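Local coordinates for flavin reductase domain protein (Arthrobacter sp., PDB 2QCK) that probably binds FMN and acts as a flavin reductase, passing electrons from a nicotinamide cofactor to flavin, at residues I26-P35 and W101-L111; S63-T71 and I122-A132. All coordinates share one frame; numbering follows the deposited sequence.

Along the chain the four segments come in the order 26-35, 63-71, 101-111, 122-132, so the two contacts interlock instead of nesting. Contact 1 brings the hairpin 101-111 back onto the hairpin 26-35 across 65 intervening residues, a loop that includes helix 64-69. Contact 2 closes a second loop of 50 residues, from helix 64-69 to the 122-132 hairpin, and that loop contains 101-111. Strand 72-77, which follows the helix, pairs with both 22-31 and 116-127 and so joins the two contacts through one sheet. They also touch directly, Val29 and Tyr31 of contact 1 packing on Ala66 and Thr70 of contact 2.

Contact 1 of 2, residues I26-P35 and W101-L111; sequences IITVNYNGTP and WELGPYEVPIL
Pro35 meets the indole of Trp101 obliquely, its CG 3.9 Å from Trp101 CH2, while Leu103 CD2 lies at the indole edge in the ring plane and Phe96, whose O accepts from Trp101 NE1, makes an edge-to-face contact with the same ring. A second flat group, the Asn30 amide, has Glu107 O almost exactly in its plane. Two β-hairpins pack here: 26-35, with a type I' turn from Tyr31 to Thr34 in the main sheet of the flavin reductase-like domain, and 101-111, a small two-stranded antiparallel sheet, 101-103 with 109-111. Both hydrogen bonds between the hairpins run from a side chain of 26-35 to a backbone carbonyl of 101-111. With CG anti to the backbone N (chi1 -172°), the Asn30 amide extends toward 101-111, and ND2 donates to a lone pair of Glu107 O at 2.8 Å, N-H···O angle 164°. The other amide atom, OD1, receives a weak bond from Gly33 N. Two residues back along the strand, Thr28 OG1 donates to Pro109 O at 2.6 Å, in the carbonyl plane. The Pro109 ring sits over the strand between these two bonds, its CD 3.8 Å from Val29 C and its CG 3.9 Å from Pro35 CB. Nearer the start of the segment, the side chains of Leu111 and Ile26 cross at about a right angle, CD1 to CD1 at 3.7 Å.

Contact 2 of 2, residues S63-T71 and I122-A132; sequences SWPAIANTT and IQMRLSFENNA. With PO4 (phosphate ion), chain B.
Helix 64-69 packs against the hairpin 122-132, with Arg125 of the hairpin gripping the carbonyl of Ile67. Arg125 NE and NH2 approach side-on and both donate to Ile67 O at 3.0 Å; the acceptor lies near the guanidinium plane. The chain bends at chi2 (111°), and the guanidinium comes edge-on to the carbonyls of Ile67 and Thr70, Arg125 NH2 lying 2.9 Å from Thr70 O. Ile122 CG2 covers the centre of one guanidinium face, and Ala68 O lies over the rim of the other. This is a helix laid against the antiparallel sheet of the flavin reductase-like domain, and just before strand 72-77, which pairs with 116-127, Thr71 O accepts from Ile122 N at 2.8 Å, nearly straight at 173°. A water joins Thr71 OG1 to Ile122 O and accepts a weak bond from Arg125 NH2. At the other end of the helix, Trp64 has CG anti to its N (chi1 169°), which carries the six-membered ring to the hairpin, where CZ3 lies 3.5 Å from Ala132 CB and CH2 3.6 Å from Ser127 OG. Trp64 NE1 makes a weak hydrogen bond to O3 of a phosphate, probably from the crystallisation liquor.

Contact 1 of 2, residues I26-P35 and W101-L111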
# COMPACT_ATOMS: atom_id res chain seq x y z
N ILE A 26 6.75 -8.45 -5.64
CA ILE A 26 8.21 -8.51 -5.58
C ILE A 26 8.84 -7.53 -6.56
O ILE A 26 8.40 -7.42 -7.75
CB ILE A 26 8.81 -9.93 -5.85
CG1 ILE A 26 8.31 -10.93 -4.79
CG2 ILE A 26 10.31 -9.79 -5.83
CD1 ILE A 26 8.40 -12.41 -5.17
N ILE A 27 9.83 -6.78 -6.06
CA ILE A 27 10.56 -5.77 -6.86
C ILE A 27 11.87 -6.40 -7.24
O ILE A 27 12.48 -7.02 -6.40
CB ILE A 27 10.83 -4.49 -6.04
CG1 ILE A 27 9.51 -3.83 -5.69
CG2 ILE A 27 11.77 -3.49 -6.82
CD1 ILE A 27 8.90 -3.04 -6.82
N THR A 28 12.28 -6.21 -8.49
CA THR A 28 13.57 -6.77 -8.98
C THR A 28 14.38 -5.62 -9.59
O THR A 28 13.81 -4.66 -10.08
CB THR A 28 13.35 -7.84 -9.99
OG1 THR A 28 12.53 -7.29 -11.08
CG2 THR A 28 12.71 -9.06 -9.29
N VAL A 29 15.71 -5.67 -9.46
CA VAL A 29 16.56 -4.68 -10.07
C VAL A 29 17.85 -5.37 -10.43
O VAL A 29 18.27 -6.31 -9.75
CB VAL A 29 16.80 -3.49 -9.17
CG1 VAL A 29 17.36 -3.91 -7.83
CG2 VAL A 29 17.68 -2.45 -9.86
N ASN A 30 18.42 -4.95 -11.54
CA ASN A 30 19.73 -5.45 -12.01
C ASN A 30 20.78 -4.36 -11.80
O ASN A 30 20.89 -3.37 -12.57
CB ASN A 30 19.58 -5.80 -13.49
CG ASN A 30 20.80 -6.50 -14.06
OD1 ASN A 30 21.88 -6.51 -13.47
ND2 ASN A 30 20.62 -7.09 -15.23
N TYR A 31 21.57 -4.55 -10.75
CA TYR A 31 22.58 -3.60 -10.37
C TYR A 31 23.90 -3.98 -11.03
O TYR A 31 24.64 -4.83 -10.54
CB TYR A 31 22.73 -3.61 -8.86
CG TYR A 31 23.60 -2.52 -8.28
CD1 TYR A 31 23.82 -1.32 -8.95
CD2 TYR A 31 24.15 -2.69 -7.03
CE1 TYR A 31 24.62 -0.34 -8.39
CE2 TYR A 31 24.91 -1.73 -6.45
CZ TYR A 31 25.16 -0.55 -7.12
OH TYR A 31 25.95 0.39 -6.49
N ASN A 32 24.16 -3.35 -12.16
CA ASN A 32 25.40 -3.52 -12.86
C ASN A 32 25.75 -4.96 -13.02
O ASN A 32 26.88 -5.36 -12.76
CB ASN A 32 26.51 -2.72 -12.16
CG ASN A 32 26.71 -1.37 -12.80
OD1 ASN A 32 26.35 -0.34 -12.21
ND2 ASN A 32 27.23 -1.35 -14.04
N GLY A 33 24.77 -5.75 -13.43
CA GLY A 33 24.99 -7.14 -13.75
C GLY A 33 24.50 -8.18 -12.76
O GLY A 33 24.38 -9.33 -13.12
N THR A 34 24.26 -7.79 -11.51
CA THR A 34 23.85 -8.75 -10.50
C THR A 34 22.39 -8.48 -10.19
O THR A 34 22.06 -7.35 -9.97
CB THR A 34 24.70 -8.59 -9.23
OG1 THR A 34 26.06 -8.94 -9.51
CG2 THR A 34 24.22 -9.49 -8.15
N PRO A 35 21.52 -9.51 -10.21
CA PRO A 35 20.12 -9.31 -9.88
C PRO A 35 19.88 -9.16 -8.40
O PRO A 35 20.47 -9.88 -7.60
CB PRO A 35 19.44 -10.57 -10.39
CG PRO A 35 20.48 -11.63 -10.32
CD PRO A 35 21.79 -10.90 -10.60
N TRP A 101 13.53 -17.30 -12.91
CA TRP A 101 13.58 -15.95 -13.42
C TRP A 101 14.42 -15.90 -14.67
O TRP A 101 15.19 -16.80 -14.95
CB TRP A 101 14.19 -15.01 -12.36
CG TRP A 101 15.60 -15.33 -12.08
CD1 TRP A 101 16.07 -16.36 -11.30
CD2 TRP A 101 16.75 -14.69 -12.63
NE1 TRP A 101 17.43 -16.38 -11.32
CE2 TRP A 101 17.88 -15.37 -12.13
CE3 TRP A 101 16.95 -13.60 -13.50
CZ2 TRP A 101 19.19 -14.98 -12.45
CZ3 TRP A 101 18.23 -13.23 -13.82
CH2 TRP A 101 19.34 -13.93 -13.31
N GLU A 102 14.28 -14.82 -15.41
CA GLU A 102 15.21 -14.50 -16.45
C GLU A 102 15.20 -13.01 -16.74
O GLU A 102 14.28 -12.31 -16.35
CB GLU A 102 14.86 -15.26 -17.70
CG GLU A 102 13.52 -14.82 -18.28
CD GLU A 102 12.92 -15.90 -19.17
OE1 GLU A 102 13.70 -16.52 -19.96
OE2 GLU A 102 11.69 -16.12 -19.06
N LEU A 103 16.24 -12.55 -17.41
CA LEU A 103 16.39 -11.15 -17.76
C LEU A 103 15.40 -10.79 -18.83
O LEU A 103 15.35 -11.46 -19.88
CB LEU A 103 17.81 -10.86 -18.28
CG LEU A 103 18.93 -10.89 -17.25
CD1 LEU A 103 20.22 -10.53 -17.93
CD2 LEU A 103 18.67 -9.98 -16.03
N GLY A 104 14.64 -9.74 -18.60
CA GLY A 104 13.71 -9.21 -19.58
C GLY A 104 14.15 -7.86 -20.11
O GLY A 104 15.33 -7.50 -20.02
N PRO A 105 13.19 -7.07 -20.62
CA PRO A 105 13.39 -5.70 -21.08
C PRO A 105 14.26 -4.89 -20.14
O PRO A 105 14.12 -5.02 -18.93
CB PRO A 105 11.98 -5.12 -21.08
CG PRO A 105 11.13 -6.28 -21.41
CD PRO A 105 11.77 -7.46 -20.71
N TYR A 106 15.16 -4.10 -20.71
CA TYR A 106 16.13 -3.30 -19.98
C TYR A 106 16.98 -4.12 -19.02
O TYR A 106 17.55 -3.58 -18.06
CB TYR A 106 15.42 -2.17 -19.23
CG TYR A 106 14.42 -1.40 -20.07
CD1 TYR A 106 14.81 -0.28 -20.79
CD2 TYR A 106 13.11 -1.79 -20.14
CE1 TYR A 106 13.90 0.44 -21.55
CE2 TYR A 106 12.18 -1.08 -20.89
CZ TYR A 106 12.58 0.03 -21.59
OH TYR A 106 11.66 0.73 -22.35
N GLU A 107 17.07 -5.43 -19.26
CA GLU A 107 17.85 -6.34 -18.41
C GLU A 107 17.28 -6.42 -16.99
O GLU A 107 18.00 -6.76 -16.06
CB GLU A 107 19.31 -5.89 -18.34
CG GLU A 107 19.96 -5.71 -19.69
CD GLU A 107 20.63 -6.97 -20.15
OE1 GLU A 107 21.73 -7.27 -19.62
OE2 GLU A 107 20.06 -7.67 -21.01
N VAL A 108 16.01 -6.08 -16.84
CA VAL A 108 15.33 -6.23 -15.56
C VAL A 108 15.11 -7.73 -15.32
O VAL A 108 14.75 -8.48 -16.27
CB VAL A 108 13.99 -5.47 -15.55
CG1 VAL A 108 13.20 -5.73 -14.22
CG2 VAL A 108 14.23 -3.97 -15.74
N PRO A 109 15.35 -8.21 -14.08
CA PRO A 109 15.03 -9.61 -13.80
C PRO A 109 13.52 -9.81 -13.67
O PRO A 109 12.85 -9.17 -12.84
CB PRO A 109 15.73 -9.87 -12.46
CG PRO A 109 16.62 -8.70 -12.23
CD PRO A 109 15.94 -7.57 -12.89
N ILE A 110 13.01 -10.69 -14.52
CA ILE A 110 11.62 -11.07 -14.58
C ILE A 110 11.41 -12.48 -14.01
O ILE A 110 12.00 -13.47 -14.48
CB ILE A 110 11.01 -10.92 -16.03
CG1 ILE A 110 11.18 -9.48 -16.54
CG2 ILE A 110 9.50 -11.28 -16.00
CD1 ILE A 110 10.36 -8.43 -15.76
N LEU A 111 10.57 -12.54 -12.97
CA LEU A 111 10.21 -13.75 -12.30
C LEU A 111 9.10 -14.43 -13.04
O LEU A 111 8.11 -13.80 -13.38
CB LEU A 111 9.72 -13.46 -10.88
CG LEU A 111 10.58 -12.60 -9.96
CD1 LEU A 111 9.89 -12.47 -8.58
CD2 LEU A 111 11.98 -13.19 -9.89

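Contact 2 of 2, residues S63-T71 and I122-A132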
# COMPACT_ATOMS: atom_id res chain seq x y z
N SER A 63 19.05 -4.54 -0.87
CA SER A 63 18.79 -4.06 -2.21
C SER A 63 18.79 -2.53 -2.32
O SER A 63 18.49 -2.01 -3.41
CB SER A 63 17.42 -4.57 -2.66
OG SER A 63 17.38 -5.98 -2.64
N TRP A 64 19.08 -1.80 -1.25
CA TRP A 64 18.99 -0.32 -1.34
C TRP A 64 20.02 0.28 -2.35
O TRP A 64 19.67 1.12 -3.19
CB TRP A 64 19.10 0.34 0.05
CG TRP A 64 19.28 1.81 -0.07
CD1 TRP A 64 20.43 2.52 0.16
CD2 TRP A 64 18.33 2.74 -0.57
NE1 TRP A 64 20.23 3.86 -0.12
CE2 TRP A 64 18.94 4.02 -0.57
CE3 TRP A 64 16.99 2.64 -0.97
CZ2 TRP A 64 18.29 5.16 -0.98
CZ3 TRP A 64 16.35 3.78 -1.40
CH2 TRP A 64 17.00 5.02 -1.39
N PRO A 65 21.28 -0.16 -2.29
CA PRO A 65 22.23 0.36 -3.21
C PRO A 65 21.83 0.11 -4.65
O PRO A 65 22.08 0.96 -5.48
CB PRO A 65 23.52 -0.36 -2.84
CG PRO A 65 23.36 -0.64 -1.40
CD PRO A 65 21.93 -1.08 -1.34
N ALA A 66 21.22 -1.04 -4.95
CA ALA A 66 20.76 -1.35 -6.32
C ALA A 66 19.71 -0.33 -6.73
O ALA A 66 19.77 0.26 -7.82
CB ALA A 66 20.17 -2.76 -6.42
N ILE A 67 18.78 -0.07 -5.81
CA ILE A 67 17.70 0.89 -6.06
C ILE A 67 18.17 2.35 -6.15
O ILE A 67 17.68 3.14 -6.98
CB ILE A 67 16.59 0.71 -4.97
CG1 ILE A 67 15.94 -0.69 -5.08
CG2 ILE A 67 15.49 1.75 -5.12
CD1 ILE A 67 14.99 -0.88 -6.26
N ALA A 68 19.06 2.75 -5.25
CA ALA A 68 19.70 4.05 -5.26
C ALA A 68 20.46 4.37 -6.56
O ALA A 68 20.48 5.52 -7.00
CB ALA A 68 20.67 4.16 -4.07
N ASN A 69 21.07 3.35 -7.16
CA ASN A 69 21.96 3.52 -8.28
C ASN A 69 21.50 2.91 -9.59
O ASN A 69 22.24 2.93 -10.54
CB ASN A 69 23.31 2.96 -7.91
CG ASN A 69 23.90 3.69 -6.74
OD1 ASN A 69 24.20 3.10 -5.69
ND2 ASN A 69 24.02 4.98 -6.88
N THR A 70 20.25 2.49 -9.67
CA THR A 70 19.71 1.95 -10.90
C THR A 70 18.43 2.62 -11.28
O THR A 70 17.71 3.13 -10.41
CB THR A 70 19.53 0.43 -10.76
OG1 THR A 70 20.77 -0.13 -10.32
CG2 THR A 70 19.19 -0.22 -12.12
N THR A 71 18.14 2.66 -12.57
CA THR A 71 16.90 3.27 -13.04
C THR A 71 15.74 2.30 -13.34
O THR A 71 14.62 2.56 -12.92
CB THR A 71 17.12 4.18 -14.25
OG1 THR A 71 17.88 5.31 -13.84
CG2 THR A 71 15.78 4.64 -14.82
N ILE A 122 12.60 4.33 -12.31
CA ILE A 122 12.56 5.12 -11.08
C ILE A 122 12.77 6.59 -11.41
O ILE A 122 13.78 6.95 -12.03
CB ILE A 122 13.64 4.71 -10.08
CG1 ILE A 122 13.40 3.28 -9.62
CG2 ILE A 122 13.60 5.63 -8.82
CD1 ILE A 122 14.56 2.73 -8.73
N GLN A 123 11.82 7.42 -10.99
CA GLN A 123 11.88 8.88 -11.19
C GLN A 123 12.74 9.53 -10.12
O GLN A 123 13.62 10.33 -10.40
CB GLN A 123 10.46 9.43 -11.19
CG GLN A 123 9.60 8.75 -12.24
CD GLN A 123 10.04 9.02 -13.66
OE1 GLN A 123 9.90 10.13 -14.15
NE2 GLN A 123 10.54 7.99 -14.34
N MSE A 124 12.55 9.13 -8.88
CA MSE A 124 13.23 9.73 -7.77
C MSE A 124 12.97 8.82 -6.59
O MSE A 124 12.00 8.05 -6.58
CB MSE A 124 12.55 11.08 -7.45
CG MSE A 124 11.05 10.77 -6.89
SE MSE A 124 10.13 12.12 -7.54
CE MSE A 124 10.13 11.79 -9.47
N ARG A 125 13.83 8.95 -5.58
CA ARG A 125 13.59 8.42 -4.24
C ARG A 125 13.56 9.56 -3.26
O ARG A 125 14.43 10.46 -3.34
CB ARG A 125 14.73 7.46 -3.83
CG ARG A 125 15.12 6.47 -4.90
CD ARG A 125 16.49 6.77 -5.45
NE ARG A 125 16.79 5.93 -6.60
CZ ARG A 125 16.85 6.33 -7.88
NH1 ARG A 125 16.61 7.58 -8.25
NH2 ARG A 125 17.12 5.44 -8.81
N LEU A 126 12.62 9.55 -2.31
CA LEU A 126 12.54 10.56 -1.27
C LEU A 126 13.07 9.94 -0.00
O LEU A 126 12.37 9.13 0.64
CB LEU A 126 11.10 10.92 -1.08
CG LEU A 126 10.66 12.14 -0.27
CD1 LEU A 126 11.31 13.43 -0.73
CD2 LEU A 126 9.11 12.18 -0.37
N SER A 127 14.31 10.28 0.35
CA SER A 127 15.01 9.53 1.37
C SER A 127 15.00 10.23 2.69
O SER A 127 15.40 11.40 2.80
CB SER A 127 16.44 9.21 0.95
OG SER A 127 16.40 8.39 -0.19
N PHE A 128 14.56 9.50 3.69
CA PHE A 128 14.65 9.94 5.06
C PHE A 128 15.89 9.28 5.68
O PHE A 128 16.82 8.83 4.97
CB PHE A 128 13.32 9.67 5.79
CG PHE A 128 12.15 10.43 5.19
CD1 PHE A 128 11.49 9.94 4.08
CD2 PHE A 128 11.78 11.67 5.69
CE1 PHE A 128 10.46 10.66 3.48
CE2 PHE A 128 10.75 12.40 5.10
CZ PHE A 128 10.10 11.89 3.99
N GLU A 129 15.93 9.20 7.00
CA GLU A 129 17.12 8.67 7.66
C GLU A 129 17.34 7.21 7.34
O GLU A 129 18.43 6.79 7.04
CB GLU A 129 17.00 8.80 9.17
CG GLU A 129 16.62 10.20 9.67
CD GLU A 129 15.12 10.45 9.68
OE1 GLU A 129 14.43 9.77 8.93
OE2 GLU A 129 14.65 11.32 10.44
N ASN A 130 16.30 6.40 7.45
CA ASN A 130 16.49 4.98 7.27
C ASN A 130 15.58 4.36 6.26
O ASN A 130 15.64 3.14 6.04
CB ASN A 130 16.25 4.29 8.59
CG ASN A 130 17.22 4.74 9.66
OD1 ASN A 130 18.42 4.50 9.53
ND2 ASN A 130 16.72 5.39 10.71
N ASN A 131 14.68 5.16 5.68
CA ASN A 131 13.77 4.62 4.69
C ASN A 131 13.56 5.61 3.59
O ASN A 131 13.85 6.79 3.75
CB ASN A 131 12.42 4.30 5.34
CG ASN A 131 12.56 3.37 6.55
OD1 ASN A 131 12.40 2.16 6.44
ND2 ASN A 131 12.93 3.92 7.67
N ALA A 132 13.06 5.12 2.46
CA ALA A 132 12.77 5.97 1.30
C ALA A 132 11.43 5.64 0.67
O ALA A 132 10.99 4.48 0.67
CB ALA A 132 13.92 5.78 0.22
P PO4 B . 22.54 6.60 -1.14
O1 PO4 B . 22.46 7.12 -2.55
O2 PO4 B . 21.42 7.19 -0.29
O3 PO4 B . 22.42 5.11 -1.28
O4 PO4 B . 23.86 6.91 -0.47
O HOH W 1 16.35 6.75 -11.76